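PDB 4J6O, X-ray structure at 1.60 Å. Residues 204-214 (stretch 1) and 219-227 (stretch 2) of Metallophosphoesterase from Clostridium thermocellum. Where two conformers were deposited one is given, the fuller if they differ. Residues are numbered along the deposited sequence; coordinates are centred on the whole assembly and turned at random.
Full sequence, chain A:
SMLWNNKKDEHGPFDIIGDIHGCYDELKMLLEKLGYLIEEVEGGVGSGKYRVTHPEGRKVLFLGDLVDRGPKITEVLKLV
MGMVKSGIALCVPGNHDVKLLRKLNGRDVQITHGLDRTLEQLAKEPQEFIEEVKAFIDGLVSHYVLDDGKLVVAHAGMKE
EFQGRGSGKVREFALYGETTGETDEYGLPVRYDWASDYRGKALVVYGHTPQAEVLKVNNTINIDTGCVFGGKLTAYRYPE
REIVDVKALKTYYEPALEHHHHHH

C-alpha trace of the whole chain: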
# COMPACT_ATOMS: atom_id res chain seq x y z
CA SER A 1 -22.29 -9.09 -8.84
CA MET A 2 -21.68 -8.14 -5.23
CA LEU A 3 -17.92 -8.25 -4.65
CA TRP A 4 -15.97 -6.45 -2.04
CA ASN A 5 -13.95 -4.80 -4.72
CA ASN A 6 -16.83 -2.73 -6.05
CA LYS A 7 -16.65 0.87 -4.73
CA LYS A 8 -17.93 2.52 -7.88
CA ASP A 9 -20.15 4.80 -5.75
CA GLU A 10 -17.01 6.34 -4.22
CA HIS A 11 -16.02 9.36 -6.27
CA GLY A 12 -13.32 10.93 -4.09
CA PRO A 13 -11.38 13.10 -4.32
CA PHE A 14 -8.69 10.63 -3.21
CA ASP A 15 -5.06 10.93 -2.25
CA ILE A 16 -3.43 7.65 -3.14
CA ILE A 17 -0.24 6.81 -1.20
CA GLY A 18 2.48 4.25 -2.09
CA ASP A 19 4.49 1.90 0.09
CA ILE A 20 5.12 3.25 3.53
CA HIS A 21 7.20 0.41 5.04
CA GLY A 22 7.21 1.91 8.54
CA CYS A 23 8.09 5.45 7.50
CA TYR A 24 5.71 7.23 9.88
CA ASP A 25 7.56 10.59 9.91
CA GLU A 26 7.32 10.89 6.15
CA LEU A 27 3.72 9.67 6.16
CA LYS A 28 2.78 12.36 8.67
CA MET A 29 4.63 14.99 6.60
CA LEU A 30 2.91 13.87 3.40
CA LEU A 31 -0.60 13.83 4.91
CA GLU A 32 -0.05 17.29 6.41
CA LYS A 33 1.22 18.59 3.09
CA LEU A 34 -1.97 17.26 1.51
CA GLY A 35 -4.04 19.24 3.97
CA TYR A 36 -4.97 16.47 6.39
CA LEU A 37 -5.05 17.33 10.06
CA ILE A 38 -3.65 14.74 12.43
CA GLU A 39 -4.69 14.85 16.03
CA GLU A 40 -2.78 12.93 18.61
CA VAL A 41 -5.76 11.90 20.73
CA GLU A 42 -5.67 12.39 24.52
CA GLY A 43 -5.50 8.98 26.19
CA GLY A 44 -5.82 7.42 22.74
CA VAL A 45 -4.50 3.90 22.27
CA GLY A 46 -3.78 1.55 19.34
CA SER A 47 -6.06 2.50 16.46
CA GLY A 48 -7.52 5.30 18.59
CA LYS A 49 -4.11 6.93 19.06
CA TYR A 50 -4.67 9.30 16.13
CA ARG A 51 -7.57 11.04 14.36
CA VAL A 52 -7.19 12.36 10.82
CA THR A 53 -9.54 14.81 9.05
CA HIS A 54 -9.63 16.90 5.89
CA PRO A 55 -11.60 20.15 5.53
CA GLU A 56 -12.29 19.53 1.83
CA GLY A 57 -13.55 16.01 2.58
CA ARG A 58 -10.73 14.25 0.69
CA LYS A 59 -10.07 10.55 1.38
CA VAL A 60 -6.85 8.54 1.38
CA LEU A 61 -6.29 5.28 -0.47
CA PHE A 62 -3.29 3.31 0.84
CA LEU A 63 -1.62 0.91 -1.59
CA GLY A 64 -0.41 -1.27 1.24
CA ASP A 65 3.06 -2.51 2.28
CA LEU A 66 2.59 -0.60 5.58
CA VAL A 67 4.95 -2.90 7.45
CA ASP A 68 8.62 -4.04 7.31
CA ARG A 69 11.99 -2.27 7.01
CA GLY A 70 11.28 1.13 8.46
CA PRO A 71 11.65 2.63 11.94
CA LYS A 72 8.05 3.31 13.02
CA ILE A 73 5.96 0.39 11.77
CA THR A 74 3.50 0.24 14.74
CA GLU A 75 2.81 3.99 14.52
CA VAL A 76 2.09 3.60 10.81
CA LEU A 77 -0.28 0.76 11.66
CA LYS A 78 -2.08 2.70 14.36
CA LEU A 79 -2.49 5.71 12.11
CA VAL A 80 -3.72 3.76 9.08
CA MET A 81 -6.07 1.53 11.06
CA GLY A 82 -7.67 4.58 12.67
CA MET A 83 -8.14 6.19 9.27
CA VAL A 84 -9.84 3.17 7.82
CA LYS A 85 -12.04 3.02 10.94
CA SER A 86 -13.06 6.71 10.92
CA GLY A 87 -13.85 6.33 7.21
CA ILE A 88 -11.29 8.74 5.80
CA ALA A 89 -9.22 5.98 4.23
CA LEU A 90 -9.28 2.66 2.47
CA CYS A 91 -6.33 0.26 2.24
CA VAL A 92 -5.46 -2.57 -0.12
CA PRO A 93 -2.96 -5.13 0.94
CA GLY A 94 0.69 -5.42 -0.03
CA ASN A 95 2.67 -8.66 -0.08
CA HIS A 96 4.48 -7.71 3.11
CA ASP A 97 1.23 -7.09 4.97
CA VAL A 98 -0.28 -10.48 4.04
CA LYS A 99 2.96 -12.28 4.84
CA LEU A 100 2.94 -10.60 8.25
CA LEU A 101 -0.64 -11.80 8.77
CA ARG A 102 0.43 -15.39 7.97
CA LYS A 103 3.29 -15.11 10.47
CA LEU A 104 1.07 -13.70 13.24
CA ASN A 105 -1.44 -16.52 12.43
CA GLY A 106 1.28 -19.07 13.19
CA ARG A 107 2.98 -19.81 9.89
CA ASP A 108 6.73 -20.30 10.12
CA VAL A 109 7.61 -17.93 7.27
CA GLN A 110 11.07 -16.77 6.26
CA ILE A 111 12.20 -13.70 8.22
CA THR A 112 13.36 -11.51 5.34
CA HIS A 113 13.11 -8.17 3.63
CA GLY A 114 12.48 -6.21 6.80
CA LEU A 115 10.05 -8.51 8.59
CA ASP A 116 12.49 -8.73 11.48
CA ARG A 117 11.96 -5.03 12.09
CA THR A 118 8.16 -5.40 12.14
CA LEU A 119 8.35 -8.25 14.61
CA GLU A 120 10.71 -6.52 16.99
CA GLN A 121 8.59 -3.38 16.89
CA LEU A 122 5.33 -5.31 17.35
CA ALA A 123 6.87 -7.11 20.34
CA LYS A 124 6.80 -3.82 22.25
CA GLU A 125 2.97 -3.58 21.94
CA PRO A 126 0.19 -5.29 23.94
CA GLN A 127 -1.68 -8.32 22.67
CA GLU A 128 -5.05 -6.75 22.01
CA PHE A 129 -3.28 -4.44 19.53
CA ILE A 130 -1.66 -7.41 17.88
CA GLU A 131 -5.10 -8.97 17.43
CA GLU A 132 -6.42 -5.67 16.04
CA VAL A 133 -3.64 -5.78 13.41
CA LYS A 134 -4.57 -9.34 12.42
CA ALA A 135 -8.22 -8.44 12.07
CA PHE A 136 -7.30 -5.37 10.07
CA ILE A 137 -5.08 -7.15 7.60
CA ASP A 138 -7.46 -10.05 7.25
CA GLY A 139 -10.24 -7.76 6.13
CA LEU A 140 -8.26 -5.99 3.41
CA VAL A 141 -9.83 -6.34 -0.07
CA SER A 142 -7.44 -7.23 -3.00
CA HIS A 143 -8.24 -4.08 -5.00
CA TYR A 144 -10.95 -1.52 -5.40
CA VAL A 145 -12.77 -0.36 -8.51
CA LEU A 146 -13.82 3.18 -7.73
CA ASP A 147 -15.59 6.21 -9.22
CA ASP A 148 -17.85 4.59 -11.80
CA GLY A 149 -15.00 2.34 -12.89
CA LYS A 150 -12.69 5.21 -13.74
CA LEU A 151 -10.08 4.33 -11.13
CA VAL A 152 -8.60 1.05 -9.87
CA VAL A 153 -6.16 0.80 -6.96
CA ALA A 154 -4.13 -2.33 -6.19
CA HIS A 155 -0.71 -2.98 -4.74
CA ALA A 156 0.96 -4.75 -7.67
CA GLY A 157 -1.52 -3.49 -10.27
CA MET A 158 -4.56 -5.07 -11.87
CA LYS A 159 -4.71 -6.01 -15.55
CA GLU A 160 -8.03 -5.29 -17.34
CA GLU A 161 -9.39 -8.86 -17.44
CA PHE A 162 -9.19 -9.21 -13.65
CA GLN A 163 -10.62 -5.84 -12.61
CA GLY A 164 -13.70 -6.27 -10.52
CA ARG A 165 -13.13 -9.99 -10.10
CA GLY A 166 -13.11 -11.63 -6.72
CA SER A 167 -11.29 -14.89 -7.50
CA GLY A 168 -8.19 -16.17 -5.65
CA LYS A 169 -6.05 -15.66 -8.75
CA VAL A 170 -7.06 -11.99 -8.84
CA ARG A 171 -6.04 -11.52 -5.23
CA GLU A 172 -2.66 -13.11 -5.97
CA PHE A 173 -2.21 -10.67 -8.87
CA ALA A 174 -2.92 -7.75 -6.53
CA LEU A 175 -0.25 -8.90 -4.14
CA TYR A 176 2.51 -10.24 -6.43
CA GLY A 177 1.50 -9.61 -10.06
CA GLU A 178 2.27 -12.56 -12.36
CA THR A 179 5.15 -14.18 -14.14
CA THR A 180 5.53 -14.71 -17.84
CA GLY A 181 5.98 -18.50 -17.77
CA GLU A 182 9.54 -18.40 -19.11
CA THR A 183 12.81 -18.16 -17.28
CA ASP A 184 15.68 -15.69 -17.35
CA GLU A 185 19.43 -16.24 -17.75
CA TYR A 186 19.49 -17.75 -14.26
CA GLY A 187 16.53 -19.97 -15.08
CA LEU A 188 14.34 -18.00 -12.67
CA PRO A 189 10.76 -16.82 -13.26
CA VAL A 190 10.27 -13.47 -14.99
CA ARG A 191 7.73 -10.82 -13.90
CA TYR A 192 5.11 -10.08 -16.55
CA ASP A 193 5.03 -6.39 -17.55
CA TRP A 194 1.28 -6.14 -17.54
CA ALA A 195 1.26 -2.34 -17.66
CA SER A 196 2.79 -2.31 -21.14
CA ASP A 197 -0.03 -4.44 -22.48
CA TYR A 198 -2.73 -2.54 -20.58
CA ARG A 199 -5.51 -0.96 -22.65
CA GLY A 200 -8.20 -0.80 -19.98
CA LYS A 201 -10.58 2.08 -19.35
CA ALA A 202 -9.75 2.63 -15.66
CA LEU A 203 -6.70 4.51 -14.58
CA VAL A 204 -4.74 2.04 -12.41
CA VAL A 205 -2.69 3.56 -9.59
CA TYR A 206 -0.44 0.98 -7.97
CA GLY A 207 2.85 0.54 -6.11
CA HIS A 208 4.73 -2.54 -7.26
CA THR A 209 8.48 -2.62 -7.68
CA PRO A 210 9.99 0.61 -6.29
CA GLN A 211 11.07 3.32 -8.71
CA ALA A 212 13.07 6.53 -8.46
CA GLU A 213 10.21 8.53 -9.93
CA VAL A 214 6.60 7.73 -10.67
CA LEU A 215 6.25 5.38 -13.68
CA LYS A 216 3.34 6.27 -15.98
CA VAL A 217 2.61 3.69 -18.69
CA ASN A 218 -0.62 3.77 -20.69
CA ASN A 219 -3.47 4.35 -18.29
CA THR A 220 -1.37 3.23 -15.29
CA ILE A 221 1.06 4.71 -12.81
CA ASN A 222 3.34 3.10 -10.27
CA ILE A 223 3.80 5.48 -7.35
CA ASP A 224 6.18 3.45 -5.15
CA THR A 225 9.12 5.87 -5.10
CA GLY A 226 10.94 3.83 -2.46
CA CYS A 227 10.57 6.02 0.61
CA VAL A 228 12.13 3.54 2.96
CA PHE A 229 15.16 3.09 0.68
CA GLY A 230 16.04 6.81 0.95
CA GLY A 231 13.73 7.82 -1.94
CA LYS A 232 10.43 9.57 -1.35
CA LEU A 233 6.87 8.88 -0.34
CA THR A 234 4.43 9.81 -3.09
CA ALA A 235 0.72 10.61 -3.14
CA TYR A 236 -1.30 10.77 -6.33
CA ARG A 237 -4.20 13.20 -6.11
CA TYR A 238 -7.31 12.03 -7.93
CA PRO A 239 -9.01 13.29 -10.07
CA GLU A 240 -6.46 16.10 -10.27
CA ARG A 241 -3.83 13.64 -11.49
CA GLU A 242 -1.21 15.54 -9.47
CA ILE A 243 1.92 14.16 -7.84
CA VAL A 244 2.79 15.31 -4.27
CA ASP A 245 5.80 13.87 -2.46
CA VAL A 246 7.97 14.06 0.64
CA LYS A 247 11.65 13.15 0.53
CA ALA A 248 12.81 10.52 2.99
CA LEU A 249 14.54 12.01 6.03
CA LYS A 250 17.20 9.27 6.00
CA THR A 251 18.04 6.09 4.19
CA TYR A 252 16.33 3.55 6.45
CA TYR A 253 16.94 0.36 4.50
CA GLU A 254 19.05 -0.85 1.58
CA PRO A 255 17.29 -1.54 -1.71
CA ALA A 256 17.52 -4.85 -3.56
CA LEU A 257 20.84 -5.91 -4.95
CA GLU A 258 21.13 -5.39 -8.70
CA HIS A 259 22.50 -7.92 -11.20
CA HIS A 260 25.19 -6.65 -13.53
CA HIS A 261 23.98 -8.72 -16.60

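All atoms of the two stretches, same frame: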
# COMPACT_ATOMS: atom_id res chain seq x y z
N VAL A 204 -5.15 2.92 -13.50
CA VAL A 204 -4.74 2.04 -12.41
C VAL A 204 -3.59 2.69 -11.70
O VAL A 204 -2.54 2.91 -12.29
CB VAL A 204 -4.25 0.64 -12.91
CG1 VAL A 204 -3.95 -0.28 -11.73
CG2 VAL A 204 -5.30 0.05 -13.87
N VAL A 205 -3.78 2.99 -10.41
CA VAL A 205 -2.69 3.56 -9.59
C VAL A 205 -2.26 2.42 -8.66
O VAL A 205 -3.08 1.82 -7.97
CB VAL A 205 -3.21 4.74 -8.80
CG1 VAL A 205 -2.09 5.38 -7.99
CG2 VAL A 205 -3.84 5.78 -9.75
N TYR A 206 -0.96 2.13 -8.68
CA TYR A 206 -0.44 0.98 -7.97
C TYR A 206 0.96 1.26 -7.46
O TYR A 206 1.47 2.36 -7.69
CB TYR A 206 -0.50 -0.29 -8.90
CG TYR A 206 0.47 -0.24 -10.06
CD1 TYR A 206 0.25 0.56 -11.19
CD2 TYR A 206 1.58 -1.06 -10.04
CE1 TYR A 206 1.16 0.59 -12.23
CE2 TYR A 206 2.51 -1.06 -11.07
CZ TYR A 206 2.29 -0.21 -12.15
OH TYR A 206 3.19 -0.20 -13.18
N GLY A 207 1.55 0.30 -6.74
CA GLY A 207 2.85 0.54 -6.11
C GLY A 207 3.62 -0.78 -6.07
O GLY A 207 3.77 -1.38 -4.98
N HIS A 208 4.11 -1.24 -7.22
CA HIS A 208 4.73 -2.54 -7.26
C HIS A 208 6.21 -2.46 -7.00
O HIS A 208 6.61 -2.20 -5.88
CB HIS A 208 4.44 -3.28 -8.59
CG HIS A 208 4.70 -4.75 -8.52
ND1 HIS A 208 4.97 -5.43 -7.36
CD2 HIS A 208 4.67 -5.68 -9.51
CE1 HIS A 208 5.15 -6.73 -7.64
NE2 HIS A 208 4.97 -6.89 -8.93
N THR A 209 7.06 -2.72 -7.99
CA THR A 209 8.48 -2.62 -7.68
C THR A 209 8.83 -1.12 -7.52
O THR A 209 8.34 -0.25 -8.26
CB THR A 209 9.35 -3.33 -8.75
OG1 THR A 209 9.17 -2.70 -10.01
CG2 THR A 209 8.92 -4.76 -8.87
N PRO A 210 9.68 -0.81 -6.56
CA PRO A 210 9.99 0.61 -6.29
C PRO A 210 10.79 1.28 -7.41
O PRO A 210 11.62 0.64 -8.08
CB PRO A 210 10.81 0.56 -4.97
CG PRO A 210 11.21 -0.85 -4.82
CD PRO A 210 10.15 -1.69 -5.49
N GLN A 211 10.50 2.56 -7.61
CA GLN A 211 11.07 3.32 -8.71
C GLN A 211 11.65 4.62 -8.18
O GLN A 211 11.24 5.10 -7.13
CB GLN A 211 9.97 3.67 -9.73
CG GLN A 211 9.12 2.47 -10.18
CD GLN A 211 9.88 1.55 -11.11
OE1 GLN A 211 10.66 2.00 -11.95
NE2 GLN A 211 9.64 0.25 -10.97
N ALA A 212 12.60 5.22 -8.90
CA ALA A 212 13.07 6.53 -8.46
C ALA A 212 12.05 7.63 -8.65
O ALA A 212 11.97 8.55 -7.84
CB ALA A 212 14.43 6.89 -9.15
N GLU A 213 11.25 7.55 -9.70
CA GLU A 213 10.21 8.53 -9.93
C GLU A 213 8.98 7.75 -10.35
O GLU A 213 9.09 6.58 -10.75
CB GLU A 213 10.59 9.51 -11.04
CG GLU A 213 11.83 10.33 -10.74
CD GLU A 213 11.61 11.36 -9.65
OE1 GLU A 213 10.43 11.76 -9.41
OE2 GLU A 213 12.61 11.81 -9.06
N VAL A 214 7.83 8.41 -10.30
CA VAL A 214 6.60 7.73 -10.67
C VAL A 214 6.72 7.20 -12.12
O VAL A 214 7.37 7.83 -12.98
CB VAL A 214 5.30 8.57 -10.43
CG1 VAL A 214 5.15 8.97 -8.99
CG2 VAL A 214 5.25 9.78 -11.33
N ASN A 219 -2.63 3.79 -19.31
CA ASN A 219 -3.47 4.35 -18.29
C ASN A 219 -3.07 3.80 -16.92
O ASN A 219 -3.94 3.34 -16.20
CB ASN A 219 -4.93 3.98 -18.57
CG ASN A 219 -5.92 5.00 -18.02
OD1 ASN A 219 -5.56 6.12 -17.68
ND2 ASN A 219 -7.19 4.61 -17.96
N THR A 220 -1.77 3.82 -16.58
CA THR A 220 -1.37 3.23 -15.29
C THR A 220 -0.27 4.05 -14.71
O THR A 220 0.49 4.65 -15.45
CB THR A 220 -0.85 1.73 -15.38
OG1 THR A 220 0.48 1.68 -15.93
CG2 THR A 220 -1.77 0.86 -16.26
N ILE A 221 -0.10 4.00 -13.40
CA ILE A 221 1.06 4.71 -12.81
C ILE A 221 1.50 4.02 -11.53
O ILE A 221 0.69 3.74 -10.64
CB ILE A 221 0.72 6.20 -12.53
CG1 ILE A 221 1.96 6.93 -11.93
CG2 ILE A 221 -0.52 6.39 -11.66
CD1 ILE A 221 1.79 8.44 -11.89
N ASN A 222 2.79 3.74 -11.45
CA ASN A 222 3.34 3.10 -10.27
C ASN A 222 3.90 4.24 -9.42
O ASN A 222 4.78 4.99 -9.86
CB ASN A 222 4.48 2.18 -10.72
CG ASN A 222 5.20 1.49 -9.55
OD1 ASN A 222 5.03 1.87 -8.40
ND2 ASN A 222 6.04 0.50 -9.87
N ILE A 223 3.36 4.38 -8.22
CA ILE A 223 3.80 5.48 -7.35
C ILE A 223 4.65 5.04 -6.14
O ILE A 223 4.82 5.80 -5.18
CB ILE A 223 2.58 6.30 -6.84
CG1 ILE A 223 1.66 5.47 -5.97
CG2 ILE A 223 1.82 6.94 -8.03
CD1 ILE A 223 0.60 6.38 -5.23
N ASP A 224 5.21 3.83 -6.19
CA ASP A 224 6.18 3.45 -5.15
C ASP A 224 7.55 4.01 -5.47
O ASP A 224 8.30 3.40 -6.24
CB ASP A 224 6.27 1.92 -5.04
CG ASP A 224 7.23 1.48 -3.95
OD1 ASP A 224 7.76 2.36 -3.26
OD2 ASP A 224 7.43 0.23 -3.77
N THR A 225 7.87 5.16 -4.85
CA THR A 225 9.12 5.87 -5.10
C THR A 225 10.12 5.55 -4.01
O THR A 225 11.06 6.31 -3.79
CB THR A 225 8.84 7.37 -5.24
OG1 THR A 225 7.89 7.79 -4.25
CG2 THR A 225 8.23 7.59 -6.63
N GLY A 226 9.94 4.41 -3.35
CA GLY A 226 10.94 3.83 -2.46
C GLY A 226 11.34 4.68 -1.27
O GLY A 226 12.52 4.82 -0.93
N CYS A 227 10.32 5.18 -0.56
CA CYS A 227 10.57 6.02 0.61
C CYS A 227 11.55 5.37 1.59
O CYS A 227 12.53 5.98 2.02
CB CYS A 227 9.24 6.28 1.29
SG CYS A 227 9.43 7.44 2.67
O HOH W 1 2.91 1.95 -14.83
O HOH W 2 12.63 8.14 -5.20

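The end of one strand, through Tyr206, and the short strand Thr220 to Asn222 lie side by side and run parallel, their directions differing by only 9°. Hydrogen bonds lace them in the staggered pattern of parallel sheet: Val204 N donates to Asn219 O (3.0 Å), Ile221 N to Val204 O (2.9 Å), Tyr206 N to Ile221 O (3.0 Å) and Ile223 N to Tyr206 O (2.8 Å). Stretch 1 thus uses alternate residues, each giving its N and its O to the neighbouring chain, while Val205 between them brings its CA to 3.5 Å from Ile221 O in a CA-H...O contact.

The pairing sorts the side chains by face. Val205 and Ile221 share one face, where branched aliphatic groups suit both the extended backbone and the buried setting. Val205 CG2 meets Ile221 CG2 at 3.9 Å, and Val205 CG1 lies 4.0 Å from Ile223 CD1. Stretch 1 then loops round so that Val214 closes on the same two isoleucines: its CG2 is 3.8 Å from Ile221 CD1 and its CG1 4.0 Å from Ile223 CG2. The extended t,t chain of Ile221 therefore touches a valine at each of two points, CG2 against Val205 and CD1 against Val214.

The other face carries Val204, Thr220, Tyr206 and Asn222. The Tyr206 ring reaches across the neighbouring strand, with the CB of Asn222 over one face, 4.0 Å from the ring centroid. CE1 of Tyr206 comes to 3.9 Å from Thr220 CB. The polar ends of this pair are joined by a water, 2.7 Å from Tyr206 OH and 2.7 Å from Thr220 OG1, to which it donates.

At the end of its strand, Asn222 serves as a buried polar peg in the bend of stretch 1. Its amide supplies both a donor and an acceptor: ND2 donates to Thr209 O (2.9 Å), while OD1 accepts from Asp224 N within its own stretch (3.0 Å). Gln211 NE2 also donates to Thr209 O (3.0 Å), so one carbonyl serves two amides. The chain passes close by at Gly207, whose CA is 3.4 Å from Asn222 OD1 and 3.8 Å from Asp224 CB.

Farther on, Gln211 N donates to Asp224 O (2.7 Å), and Thr225 CA approaches Gln211 O at 3.0 Å in a CA-H...O contact. The methyl of Thr225 fits against the turning backbone, with CG2 3.8 Å from Val214 N, and a water donates to both Ala212 O and Thr225 O. Gly226 has a positive phi, which by itself favours glycine; its CA packs 4.1 Å from Pro210 CB.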